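Tapirin (Caldicellulosiruptor kristjanssonii, PDB 6N2B) binds cellulose, probably helping cells attach to plant biomass, and carries a calcium ion in a C-terminal domain built around a beta-helix. Local coordinates at residues S199-L204 against F415-R420; Q237-A242 against N283-T288; K267-I272 against P406-D411; L276-A281 against G307-N312. One frame throughout, in Å; residues are numbered along the deposited sequence.

Contact 1 of 4, residues S199-L204 against F415-R420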
loop_
_atom_site.group_PDB
_atom_site.type_symbol
_atom_site.label_atom_id
_atom_site.label_comp_id
_atom_site.label_asym_id
_atom_site.label_seq_id
_atom_site.Cartn_x
_atom_site.Cartn_y
_atom_site.Cartn_z
ATOM N N SER A 199 -7.543 -7.780 13.903
ATOM C CA SER A 199 -6.750 -7.971 12.680
ATOM C C SER A 199 -5.248 -7.770 12.945
ATOM O O SER A 199 -4.844 -6.924 13.756
ATOM C CB SER A 199 -7.208 -7.023 11.554
ATOM O OG SER A 199 -6.361 -5.883 11.422
ATOM N N SER A 200 -4.426 -8.538 12.232
ATOM C CA SER A 200 -3.006 -8.659 12.522
ATOM C C SER A 200 -2.219 -8.393 11.245
ATOM O O SER A 200 -2.613 -8.856 10.172
ATOM C CB SER A 200 -2.720 -10.067 13.074
ATOM O OG SER A 200 -1.555 -10.087 13.871
ATOM N N TRP A 201 -1.109 -7.649 11.346
ATOM C CA TRP A 201 -0.297 -7.400 10.152
ATOM C C TRP A 201 0.523 -8.612 9.714
ATOM O O TRP A 201 1.018 -8.619 8.582
ATOM C CB TRP A 201 0.644 -6.188 10.331
ATOM C CG TRP A 201 1.648 -6.294 11.433
ATOM C CD1 TRP A 201 1.592 -5.678 12.648
ATOM C CD2 TRP A 201 2.868 -7.059 11.428
ATOM N NE1 TRP A 201 2.690 -6.017 13.404
ATOM C CE2 TRP A 201 3.486 -6.867 12.678
ATOM C CE3 TRP A 201 3.488 -7.900 10.493
ATOM C CZ2 TRP A 201 4.693 -7.481 13.017
ATOM C CZ3 TRP A 201 4.679 -8.509 10.834
ATOM C CH2 TRP A 201 5.273 -8.293 12.084
ATOM N N ASN A 202 0.686 -9.636 10.546
ATOM C CA ASN A 202 1.442 -10.797 10.102
ATOM C C ASN A 202 0.553 -11.955 9.642
ATOM O O ASN A 202 1.064 -13.043 9.367
ATOM C CB ASN A 202 2.438 -11.242 11.183
ATOM C CG ASN A 202 1.781 -11.837 12.417
ATOM O OD1 ASN A 202 0.587 -12.129 12.442
ATOM N ND2 ASN A 202 2.586 -12.040 13.452
ATOM N N ASP A 203 -0.749 -11.722 9.492
ATOM C CA ASP A 203 -1.711 -12.736 9.075
ATOM C C ASP A 203 -1.968 -12.624 7.580
ATOM O O ASP A 203 -2.461 -11.594 7.114
ATOM C CB ASP A 203 -3.020 -12.557 9.840
ATOM C CG ASP A 203 -4.020 -13.644 9.556
ATOM O OD1 ASP A 203 -3.621 -14.727 9.071
ATOM O OD2 ASP A 203 -5.219 -13.403 9.833
ATOM N N LEU A 204 -1.685 -13.699 6.841
ATOM C CA LEU A 204 -1.867 -13.671 5.393
ATOM C C LEU A 204 -3.308 -13.353 5.010
ATOM O O LEU A 204 -3.555 -12.670 4.011
ATOM C CB LEU A 204 -1.433 -15.006 4.782
ATOM C CG LEU A 204 -1.817 -15.347 3.337
ATOM C CD1 LEU A 204 -0.871 -14.716 2.323
ATOM C CD2 LEU A 204 -1.811 -16.840 3.175
ATOM N N PHE A 415 10.427 -10.005 10.633
ATOM C CA PHE A 415 9.494 -11.057 10.242
ATOM C C PHE A 415 9.820 -11.529 8.830
ATOM O O PHE A 415 9.850 -10.720 7.890
ATOM C CB PHE A 415 8.054 -10.561 10.331
ATOM C CG PHE A 415 7.044 -11.656 10.288
ATOM C CD1 PHE A 415 6.687 -12.334 11.438
ATOM C CD2 PHE A 415 6.452 -12.018 9.091
ATOM C CE1 PHE A 415 5.749 -13.348 11.396
ATOM C CE2 PHE A 415 5.516 -13.034 9.045
ATOM C CZ PHE A 415 5.165 -13.698 10.197
ATOM N N ASP A 416 10.079 -12.838 8.687
ATOM C CA ASP A 416 10.414 -13.440 7.393
ATOM C C ASP A 416 9.122 -13.971 6.763
ATOM O O ASP A 416 8.766 -15.146 6.878
ATOM C CB ASP A 416 11.471 -14.524 7.576
ATOM C CG ASP A 416 11.889 -15.179 6.265
ATOM O OD1 ASP A 416 11.353 -14.807 5.197
ATOM O OD2 ASP A 416 12.763 -16.075 6.310
ATOM N N PHE A 417 8.413 -13.062 6.078
ATOM C CA PHE A 417 7.112 -13.381 5.492
ATOM C C PHE A 417 7.188 -14.631 4.632
ATOM O O PHE A 417 6.295 -15.485 4.681
ATOM C CB PHE A 417 6.601 -12.202 4.655
ATOM C CG PHE A 417 5.964 -11.103 5.465
ATOM C CD1 PHE A 417 6.732 -10.056 5.973
ATOM C CD2 PHE A 417 4.597 -11.106 5.715
ATOM C CE1 PHE A 417 6.156 -9.042 6.719
ATOM C CE2 PHE A 417 4.010 -10.087 6.467
ATOM C CZ PHE A 417 4.791 -9.058 6.964
ATOM N N ASP A 418 8.254 -14.760 3.844
ATOM C CA ASP A 418 8.373 -15.902 2.947
ATOM C C ASP A 418 8.469 -17.207 3.709
ATOM O O ASP A 418 8.027 -18.247 3.210
ATOM C CB ASP A 418 9.598 -15.736 2.066
ATOM C CG ASP A 418 9.250 -15.257 0.701
ATOM O OD1 ASP A 418 8.364 -15.896 0.087
ATOM O OD2 ASP A 418 9.855 -14.255 0.251
ATOM N N SER A 419 9.041 -17.172 4.911
ATOM C CA SER A 419 9.240 -18.388 5.682
ATOM C C SER A 419 7.926 -19.049 6.080
ATOM O O SER A 419 7.926 -20.230 6.441
ATOM C CB SER A 419 10.068 -18.074 6.928
ATOM O OG SER A 419 9.326 -17.307 7.853
ATOM N N ARG A 420 6.808 -18.327 6.010
ATOM C CA ARG A 420 5.541 -18.864 6.483
ATOM C C ARG A 420 4.859 -19.792 5.483
ATOM O O ARG A 420 3.842 -20.408 5.834
ATOM C CB ARG A 420 4.602 -17.714 6.845
ATOM C CG ARG A 420 5.250 -16.650 7.687
ATOM C CD ARG A 420 5.925 -17.242 8.910
ATOM N NE ARG A 420 5.008 -17.969 9.789
ATOM C CZ ARG A 420 5.398 -18.673 10.854
ATOM N NH1 ARG A 420 4.512 -19.304 11.602
ATOM N NH2 ARG A 420 6.689 -18.745 11.170
#
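W201 and N202 are the residues of 199-204 that reach the aromatic pair F415 and F417. Just ahead of them, S200 opens a type I turn that closes at D203, and its OG donates to N202 OD1 at 3.3 Å, approaching from well above the carbonyl plane. W201 comes next. Its six-membered ring turns an edge to the face of F415 in a T-shaped pair, with planes at 85° and centroids 5.6 Å apart. The leading corner is CZ3, which lies 4.0 Å from CG of F415 and 3.9 Å from CZ of F417, while CH2 of the indole packs against CB of F415. The segments are two loops, one leading into strand 207-211 and one following helix 408-413, and they meet on the outside of the beta-helix, where W201 also rests on I249 of strand 240-250. N202 follows: its CB sits over the face of F415, 4.0 Å from the ring centroid, in a CH-pi contact. With CG tucked between backbone N and carbonyl carbon (chi1 69°), its amide brings ND2 near CE1 of the same ring. Behind F415, its CD2 lies over the centre of the F417 ring, which in turn stacks with Y229. Further on, D203 turns away from 415-420 and forms a salt bridge with R533, and the backbone N of L204 bonds to Y548 OH.

Contact 2 of 4, residues Q237-A242 against N283-T288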
loop_
_atom_site.group_PDB
_atom_site.type_symbol
_atom_site.label_atom_id
_atom_site.label_comp_id
_atom_site.label_asym_id
_atom_site.label_seq_id
_atom_site.Cartn_x
_atom_site.Cartn_y
_atom_site.Cartn_z
ATOM N N GLN A 237 0.663 3.425 -11.242
ATOM C CA GLN A 237 0.720 4.271 -12.430
ATOM C C GLN A 237 -0.442 5.262 -12.526
ATOM O O GLN A 237 -0.890 5.589 -13.624
ATOM C CB GLN A 237 0.785 3.406 -13.687
ATOM C CG GLN A 237 -0.356 2.415 -13.839
ATOM C CD GLN A 237 -0.271 1.599 -15.141
ATOM O OE1 GLN A 237 -0.424 0.370 -15.124
ATOM N NE2 GLN A 237 -0.046 2.282 -16.271
ATOM N N GLY A 238 -0.929 5.753 -11.404
ATOM C CA GLY A 238 -1.922 6.805 -11.441
ATOM C C GLY A 238 -3.263 6.324 -10.923
ATOM O O GLY A 238 -3.625 5.145 -11.049
ATOM N N GLU A 239 -4.007 7.253 -10.314
ATOM C CA GLU A 239 -5.343 6.993 -9.774
ATOM C C GLU A 239 -5.355 5.779 -8.853
ATOM O O GLU A 239 -6.275 4.957 -8.888
ATOM C CB GLU A 239 -6.374 6.809 -10.892
ATOM C CG GLU A 239 -6.656 8.042 -11.718
ATOM C CD GLU A 239 -7.298 9.164 -10.930
ATOM O OE1 GLU A 239 -7.989 8.883 -9.919
ATOM O OE2 GLU A 239 -7.111 10.332 -11.340
ATOM N N PHE A 240 -4.317 5.647 -8.035
ATOM C CA PHE A 240 -4.261 4.560 -7.071
ATOM C C PHE A 240 -4.845 5.029 -5.743
ATOM O O PHE A 240 -4.452 6.074 -5.227
ATOM C CB PHE A 240 -2.828 4.071 -6.884
ATOM C CG PHE A 240 -2.695 3.031 -5.819
ATOM C CD1 PHE A 240 -2.947 1.699 -6.105
ATOM C CD2 PHE A 240 -2.351 3.380 -4.529
ATOM C CE1 PHE A 240 -2.839 0.731 -5.119
ATOM C CE2 PHE A 240 -2.243 2.427 -3.547
ATOM C CZ PHE A 240 -2.488 1.100 -3.837
ATOM N N LYS A 241 -5.790 4.265 -5.196
ATOM C CA LYS A 241 -6.466 4.650 -3.962
ATOM C C LYS A 241 -6.521 3.482 -2.987
ATOM O O LYS A 241 -6.905 2.366 -3.353
ATOM C CB LYS A 241 -7.874 5.167 -4.234
ATOM C CG LYS A 241 -7.879 6.555 -4.804
ATOM C CD LYS A 241 -9.194 6.853 -5.492
ATOM C CE LYS A 241 -9.525 8.326 -5.462
ATOM N NZ LYS A 241 -8.469 9.129 -6.139
ATOM N N ALA A 242 -6.143 3.750 -1.749
ATOM C CA ALA A 242 -6.305 2.820 -0.643
ATOM C C ALA A 242 -7.246 3.474 0.368
ATOM O O ALA A 242 -6.876 4.453 1.027
ATOM C CB ALA A 242 -4.949 2.493 -0.028
ATOM N N ASN A 283 -1.639 20.051 -9.995
ATOM C CA ASN A 283 -2.474 20.786 -9.046
ATOM C C ASN A 283 -3.956 20.557 -9.303
ATOM O O ASN A 283 -4.790 20.835 -8.430
ATOM C CB ASN A 283 -2.151 22.280 -9.106
ATOM C CG ASN A 283 -2.775 22.975 -10.309
ATOM O OD1 ASN A 283 -2.693 22.489 -11.439
ATOM N ND2 ASN A 283 -3.393 24.131 -10.067
ATOM N N THR A 284 -4.289 20.047 -10.480
ATOM C CA THR A 284 -5.651 19.749 -10.873
ATOM C C THR A 284 -6.076 18.332 -10.489
ATOM O O THR A 284 -7.272 18.023 -10.533
ATOM C CB THR A 284 -5.779 19.972 -12.385
ATOM O OG1 THR A 284 -7.147 20.215 -12.721
ATOM C CG2 THR A 284 -5.239 18.768 -13.161
ATOM N N ASN A 285 -5.127 17.476 -10.096
ATOM C CA ASN A 285 -5.424 16.128 -9.609
ATOM C C ASN A 285 -4.388 15.748 -8.552
ATOM O O ASN A 285 -3.504 14.922 -8.790
ATOM C CB ASN A 285 -5.427 15.131 -10.769
ATOM C CG ASN A 285 -6.085 13.802 -10.412
ATOM O OD1 ASN A 285 -6.973 13.731 -9.547
ATOM N ND2 ASN A 285 -5.652 12.736 -11.091
ATOM N N PRO A 286 -4.471 16.340 -7.364
ATOM C CA PRO A 286 -3.418 16.129 -6.363
ATOM C C PRO A 286 -3.557 14.803 -5.616
ATOM O O PRO A 286 -4.620 14.180 -5.571
ATOM C CB PRO A 286 -3.594 17.317 -5.408
ATOM C CG PRO A 286 -5.045 17.664 -5.520
ATOM C CD PRO A 286 -5.467 17.338 -6.924
ATOM N N ASN A 287 -2.440 14.385 -5.019
ATOM C CA ASN A 287 -2.396 13.227 -4.144
ATOM C C ASN A 287 -2.884 13.603 -2.753
ATOM O O ASN A 287 -2.858 14.771 -2.359
ATOM C CB ASN A 287 -0.975 12.663 -4.020
ATOM C CG ASN A 287 -0.350 12.303 -5.358
ATOM O OD1 ASN A 287 -1.025 11.844 -6.291
ATOM N ND2 ASN A 287 0.956 12.500 -5.453
ATOM N N THR A 288 -3.337 12.597 -2.005
ATOM C CA THR A 288 -3.489 12.735 -0.563
ATOM C C THR A 288 -2.955 11.476 0.103
ATOM O O THR A 288 -3.113 10.375 -0.427
ATOM C CB THR A 288 -4.954 12.982 -0.124
ATOM O OG1 THR A 288 -5.794 11.925 -0.580
ATOM C CG2 THR A 288 -5.478 14.282 -0.685
HETATM O O HOH W 1 -8.997 11.612 -8.364
#
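The carboxylate of E239 and the side-chain amide of N285 are almost parallel flat groups, their planes only 16° apart. They meet through one direct hydrogen bond, from ND2 of N285 to OE2 of E239 at 2.8 Å. The donor comes to the syn side of OE2 but 32° out of the carboxylate plane, and the acceptor is likewise tilted from the plane of the amide. The other branches are joined by a water that donates to E239 OE1 at 3.3 Å and to N285 OD1 at 3.2 Å, so the acid and the amide each use both of their polar atoms. K241 NZ gives the same water a weak bond and makes a long ion pair with E239 OE1 at 3.8 Å; K220 adds another weak, long one. The two lysines, though distant, would probably help to keep E239 ionised. E239 reaches N285 by curling: its chain is bent at chi2 (-65°), which swings the carboxylate across to the amide.

This is a surface contact between two turns of the beta-helix. Strand 263-266 runs between strands 240-250 and 287-291, pairing in parallel with both, so the polar link bridges loops two coils apart. N262, just before strand 263-266, accepts from the backbone N of F240 with its OD1 and donates from ND2 to OD1 of N287.

Contact 3 of 4, residues K267-I272 against P406-D411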
loop_
_atom_site.group_PDB
_atom_site.type_symbol
_atom_site.label_atom_id
_atom_site.label_comp_id
_atom_site.label_asym_id
_atom_site.label_seq_id
_atom_site.Cartn_x
_atom_site.Cartn_y
_atom_site.Cartn_z
ATOM N N LYS A 267 -4.490 2.996 8.298
ATOM C CA LYS A 267 -5.041 3.109 9.643
ATOM C C LYS A 267 -4.038 2.740 10.710
ATOM O O LYS A 267 -4.099 3.276 11.817
ATOM C CB LYS A 267 -6.272 2.231 9.778
ATOM C CG LYS A 267 -7.440 2.802 9.029
ATOM C CD LYS A 267 -8.480 1.753 8.790
ATOM C CE LYS A 267 -9.202 1.386 10.070
ATOM N NZ LYS A 267 -9.782 0.013 9.936
ATOM N N GLU A 268 -3.111 1.832 10.412
ATOM C CA GLU A 268 -2.132 1.407 11.395
ATOM C C GLU A 268 -0.758 1.669 10.821
ATOM O O GLU A 268 -0.304 2.823 10.799
ATOM C CB GLU A 268 -2.394 -0.044 11.820
ATOM C CG GLU A 268 -3.696 -0.237 12.642
ATOM C CD GLU A 268 -3.827 0.734 13.841
ATOM O OE1 GLU A 268 -2.779 1.170 14.391
ATOM O OE2 GLU A 268 -4.982 1.053 14.242
ATOM N N ILE A 269 -0.050 0.654 10.320
ATOM C CA ILE A 269 1.368 0.776 9.989
ATOM C C ILE A 269 1.568 0.780 8.479
ATOM O O ILE A 269 1.079 -0.109 7.771
ATOM C CB ILE A 269 2.195 -0.346 10.638
ATOM C CG1 ILE A 269 2.271 -0.132 12.154
ATOM C CG2 ILE A 269 3.585 -0.413 10.007
ATOM C CD1 ILE A 269 2.109 -1.394 12.984
ATOM N N MET A 270 2.308 1.773 7.995
ATOM C CA MET A 270 2.910 1.751 6.667
ATOM C C MET A 270 4.408 1.540 6.849
ATOM O O MET A 270 5.124 2.452 7.274
ATOM C CB MET A 270 2.619 3.037 5.903
ATOM C CG MET A 270 3.109 3.043 4.471
ATOM S SD MET A 270 2.623 4.597 3.691
ATOM C CE MET A 270 2.735 4.131 1.974
ATOM N N TYR A 271 4.871 0.333 6.556
ATOM C CA TYR A 271 6.279 -0.022 6.676
ATOM C C TYR A 271 6.918 0.048 5.294
ATOM O O TYR A 271 6.498 -0.660 4.371
ATOM C CB TYR A 271 6.444 -1.418 7.294
ATOM C CG TYR A 271 7.884 -1.883 7.452
ATOM C CD1 TYR A 271 8.619 -2.323 6.351
ATOM C CD2 TYR A 271 8.511 -1.884 8.698
ATOM C CE1 TYR A 271 9.936 -2.751 6.476
ATOM C CE2 TYR A 271 9.831 -2.318 8.841
ATOM C CZ TYR A 271 10.536 -2.750 7.718
ATOM O OH TYR A 271 11.835 -3.181 7.818
ATOM N N ILE A 272 7.941 0.873 5.163
ATOM C CA ILE A 272 8.657 1.038 3.909
ATOM C C ILE A 272 10.099 0.616 4.150
ATOM O O ILE A 272 10.887 1.370 4.739
ATOM C CB ILE A 272 8.576 2.473 3.391
ATOM C CG1 ILE A 272 7.106 2.897 3.279
ATOM C CG2 ILE A 272 9.324 2.606 2.074
ATOM C CD1 ILE A 272 6.270 2.044 2.339
ATOM N N PRO A 406 9.557 3.075 18.136
ATOM C CA PRO A 406 8.641 2.119 18.753
ATOM C C PRO A 406 8.912 0.709 18.244
ATOM O O PRO A 406 9.591 0.518 17.223
ATOM C CB PRO A 406 7.262 2.639 18.322
ATOM C CG PRO A 406 7.526 3.320 17.024
ATOM C CD PRO A 406 8.908 3.894 17.100
ATOM N N PRO A 407 8.426 -0.319 18.943
ATOM C CA PRO A 407 8.887 -1.685 18.641
ATOM C C PRO A 407 8.334 -2.298 17.365
ATOM O O PRO A 407 8.914 -3.286 16.886
ATOM C CB PRO A 407 8.431 -2.486 19.866
ATOM C CG PRO A 407 7.322 -1.665 20.471
ATOM C CD PRO A 407 7.715 -0.245 20.234
ATOM N N PHE A 408 7.253 -1.758 16.789
ATOM C CA PHE A 408 6.694 -2.385 15.588
ATOM C C PHE A 408 7.693 -2.392 14.444
ATOM O O PHE A 408 7.634 -3.268 13.573
ATOM C CB PHE A 408 5.387 -1.697 15.150
ATOM C CG PHE A 408 5.580 -0.406 14.386
ATOM C CD1 PHE A 408 5.767 -0.410 13.020
ATOM C CD2 PHE A 408 5.527 0.813 15.035
ATOM C CE1 PHE A 408 5.940 0.773 12.317
ATOM C CE2 PHE A 408 5.687 1.997 14.334
ATOM C CZ PHE A 408 5.897 1.974 12.968
ATOM N N ILE A 409 8.606 -1.422 14.424
ATOM C CA ILE A 409 9.569 -1.339 13.337
ATOM C C ILE A 409 10.427 -2.595 13.300
ATOM O O ILE A 409 10.547 -3.258 12.263
ATOM C CB ILE A 409 10.418 -0.065 13.473
ATOM C CG1 ILE A 409 9.532 1.158 13.261
ATOM C CG2 ILE A 409 11.588 -0.088 12.471
ATOM C CD1 ILE A 409 10.117 2.424 13.785
ATOM N N ASP A 410 11.020 -2.956 14.436
ATOM C CA ASP A 410 11.887 -4.125 14.424
ATOM C C ASP A 410 11.076 -5.391 14.195
ATOM O O ASP A 410 11.485 -6.255 13.411
ATOM C CB ASP A 410 12.700 -4.205 15.715
ATOM C CG ASP A 410 13.897 -3.255 15.713
ATOM O OD1 ASP A 410 14.343 -2.845 14.616
ATOM O OD2 ASP A 410 14.389 -2.913 16.811
ATOM N N ASP A 411 9.903 -5.486 14.827
ATOM C CA ASP A 411 9.005 -6.621 14.629
ATOM C C ASP A 411 8.813 -6.948 13.154
ATOM O O ASP A 411 8.877 -8.113 12.745
ATOM C CB ASP A 411 7.646 -6.326 15.261
ATOM C CG ASP A 411 7.683 -6.346 16.764
ATOM O OD1 ASP A 411 8.700 -6.798 17.345
ATOM O OD2 ASP A 411 6.681 -5.901 17.359
#
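Apolar contact carries most of this interface, and I269 and F408 make it. CG2 of I269 lies 3.5 Å from CE1 of F408, and CD1 of the isoleucine reaches back to CG of the same ring, 3.9 Å away. The branched aliphatic group thus covers the CD1/CE1 side of the F408 ring.

A CH-pi contact belongs to the same pair. CG1 of I269 stands over the face of F408, offset toward the rim, 3.9 Å from the centroid and 22° off the ring normal. CG1 of I409 covers the opposite face, which leaves the phenyl ring clamped between an isoleucine from the strand and one from its own helix. F408 reaches this place with CG between its backbone N and carbonyl carbon (chi1 80°).

The remaining approach brings a ring edge to a backbone oxygen: I409 O lies at the edge of the Y271 ring, near its plane, 3.6 Å from CE2 of Y271. The phenol end of Y271 is engaged elsewhere, with OH bonded to Q273 OE1.

Within the fold, helix 408-413 packs across the outer surface of the beta-helix. I269 and Y271 point toward it from strand 269-272, while M270 between them points the other way. That strand lies between 240-250 and 293-296 as their parallel neighbour. I412 extends the helix's hold on both I269 and Y271, F408 also touches K293, and I409 packs on Y295 and on Y315 of the next strand, 314-316.

Contact 4 of 4, residues L276-A281 against G307-N312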
loop_
_atom_site.group_PDB
_atom_site.type_symbol
_atom_site.label_atom_id
_atom_site.label_comp_id
_atom_site.label_asym_id
_atom_site.label_seq_id
_atom_site.Cartn_x
_atom_site.Cartn_y
_atom_site.Cartn_z
ATOM N N LEU A 276 10.286 5.455 -0.205
ATOM C CA LEU A 276 8.934 5.760 -0.668
ATOM C C LEU A 276 8.984 7.063 -1.453
ATOM O O LEU A 276 9.619 8.028 -1.019
ATOM C CB LEU A 276 7.947 5.872 0.503
ATOM C CG LEU A 276 6.558 6.481 0.274
ATOM C CD1 LEU A 276 5.818 5.748 -0.846
ATOM C CD2 LEU A 276 5.745 6.442 1.566
ATOM N N VAL A 277 8.347 7.092 -2.616
ATOM C CA VAL A 277 8.429 8.257 -3.484
ATOM C C VAL A 277 7.049 8.531 -4.056
ATOM O O VAL A 277 6.512 7.711 -4.806
ATOM C CB VAL A 277 9.447 8.067 -4.625
ATOM C CG1 VAL A 277 9.559 9.326 -5.454
ATOM C CG2 VAL A 277 10.805 7.705 -4.072
ATOM N N PHE A 278 6.471 9.674 -3.701
ATOM C CA PHE A 278 5.366 10.243 -4.460
ATOM C C PHE A 278 5.968 11.133 -5.534
ATOM O O PHE A 278 6.572 12.162 -5.227
ATOM C CB PHE A 278 4.428 11.034 -3.564
ATOM C CG PHE A 278 3.551 10.184 -2.729
ATOM C CD1 PHE A 278 4.023 9.632 -1.557
ATOM C CD2 PHE A 278 2.244 9.927 -3.114
ATOM C CE1 PHE A 278 3.209 8.839 -0.776
ATOM C CE2 PHE A 278 1.425 9.142 -2.334
ATOM C CZ PHE A 278 1.912 8.599 -1.159
ATOM N N ASN A 279 5.803 10.744 -6.793
ATOM C CA ASN A 279 6.610 11.347 -7.844
ATOM C C ASN A 279 6.125 12.729 -8.256
ATOM O O ASN A 279 6.934 13.559 -8.683
ATOM C CB ASN A 279 6.641 10.429 -9.051
ATOM C CG ASN A 279 8.006 10.340 -9.642
ATOM O OD1 ASN A 279 8.910 9.766 -9.033
ATOM N ND2 ASN A 279 8.184 10.922 -10.828
ATOM N N GLY A 280 4.829 12.993 -8.155
ATOM C CA GLY A 280 4.326 14.296 -8.527
ATOM C C GLY A 280 2.930 14.308 -9.113
ATOM O O GLY A 280 2.616 13.568 -10.050
ATOM N N ALA A 281 2.089 15.183 -8.578
ATOM C CA ALA A 281 0.717 15.311 -9.017
ATOM C C ALA A 281 0.460 16.687 -9.617
ATOM O O ALA A 281 1.022 17.683 -9.150
ATOM C CB ALA A 281 -0.249 15.084 -7.847
ATOM N N GLY A 307 -0.215 17.878 -3.331
ATOM C CA GLY A 307 -0.603 16.806 -2.455
ATOM C C GLY A 307 -0.670 17.286 -1.025
ATOM O O GLY A 307 0.049 18.213 -0.639
ATOM N N TYR A 308 -1.540 16.671 -0.235
ATOM C CA TYR A 308 -1.620 16.917 1.195
ATOM C C TYR A 308 -1.303 15.603 1.887
ATOM O O TYR A 308 -2.101 14.660 1.838
ATOM C CB TYR A 308 -2.996 17.453 1.581
ATOM C CG TYR A 308 -3.207 18.851 1.070
ATOM C CD1 TYR A 308 -3.583 19.079 -0.259
ATOM C CD2 TYR A 308 -3.001 19.955 1.902
ATOM C CE1 TYR A 308 -3.765 20.371 -0.745
ATOM C CE2 TYR A 308 -3.179 21.253 1.433
ATOM C CZ TYR A 308 -3.560 21.457 0.109
ATOM O OH TYR A 308 -3.734 22.747 -0.356
ATOM N N TYR A 309 -0.143 15.542 2.518
ATOM C CA TYR A 309 0.376 14.330 3.126
ATOM C C TYR A 309 0.364 14.487 4.640
ATOM O O TYR A 309 1.053 15.355 5.178
ATOM C CB TYR A 309 1.789 14.074 2.625
ATOM C CG TYR A 309 1.907 14.028 1.124
ATOM C CD1 TYR A 309 1.704 12.836 0.428
ATOM C CD2 TYR A 309 2.241 15.162 0.396
ATOM C CE1 TYR A 309 1.822 12.783 -0.950
ATOM C CE2 TYR A 309 2.359 15.118 -0.993
ATOM C CZ TYR A 309 2.152 13.926 -1.660
ATOM O OH TYR A 309 2.270 13.861 -3.044
ATOM N N LYS A 310 -0.393 13.641 5.321
ATOM C CA LYS A 310 -0.474 13.645 6.772
ATOM C C LYS A 310 0.034 12.321 7.330
ATOM O O LYS A 310 -0.391 11.248 6.893
ATOM C CB LYS A 310 -1.913 13.895 7.236
ATOM C CG LYS A 310 -2.520 15.188 6.683
ATOM C CD LYS A 310 -3.979 15.334 7.106
ATOM C CE LYS A 310 -4.767 16.261 6.183
ATOM N NZ LYS A 310 -4.875 17.662 6.690
ATOM N N ALA A 311 0.940 12.392 8.292
ATOM C CA ALA A 311 1.250 11.252 9.140
ATOM C C ALA A 311 1.117 11.681 10.596
ATOM O O ALA A 311 1.432 12.819 10.949
ATOM C CB ALA A 311 2.660 10.707 8.878
ATOM N N ASN A 312 0.635 10.779 11.440
ATOM C CA ASN A 312 0.602 11.089 12.861
ATOM C C ASN A 312 1.933 10.781 13.528
ATOM O O ASN A 312 2.372 11.523 14.412
ATOM C CB ASN A 312 -0.520 10.322 13.543
ATOM C CG ASN A 312 -1.067 11.074 14.722
ATOM O OD1 ASN A 312 -1.591 12.186 14.574
ATOM N ND2 ASN A 312 -0.934 10.489 15.913
#
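F278 and Y309 belong to extended stretches of two different sheets of the beta-helix, strand 275-278 and strand 307-311, and each starts its side chain toward the other. Between them the rings form one edge-to-face pair, with centroids 4.9 Å apart and planes at 65°. Tyrosine supplies the edge and phenylalanine the face: CE1 of Y309 lies 3.6 Å from CG of F278 and about equally near CD2, over the part of the ring close to its root. The hydroxyl carries on past the ring, so that OH of Y309 comes to 3.6 Å from CB of F278. F278 holds CG beside its own backbone N (chi1 -75°), which sets its ring in the path of Y309 CE1, and the two side chains run antiparallel, one alongside the other.

On the side of Y309 toward the start of its strand, CE2 passes 3.7 Å from CA of G307, a residue with no side chain to stand beside the ring. L303, on the strand next to 275-278, touches both rings, and F278 also packs on V257. N287 lies against F278 and against A281 in the loop that follows the strand.

Chemically, the pair buries a mainly hydrocarbon surface while keeping one polar atom supplied. Y309 can serve as an aromatic filler in the interior while its hydroxyl is held by the N287 amide, through ND2, on the adjacent strand 287-291 and weakly by the main-chain O of N304.

In the fold
Contacts 2 and 4 are close companions, their centres 10 Å apart, and they join through N287 ND2 and Y309 OH at 3.1 Å; strand 287-291 pairs directly with 307-311. Contacts 1 and 3 form a second group with centres 13 Å apart, where CH2 of W201 meets D411 O at 3.7 Å, and both involve the chain around helix 408-413, which lies along the outside of the beta-helix. Contact 3 reaches contact 4 through the interior, M270 CE lying 3.8 Å from L276 CD2. Contacts 1 and 2, with centres 29 Å apart, lie on opposite sides of the chain's centre. All four are away from the calcium site formed by D429, V431, A433, L436 and E465.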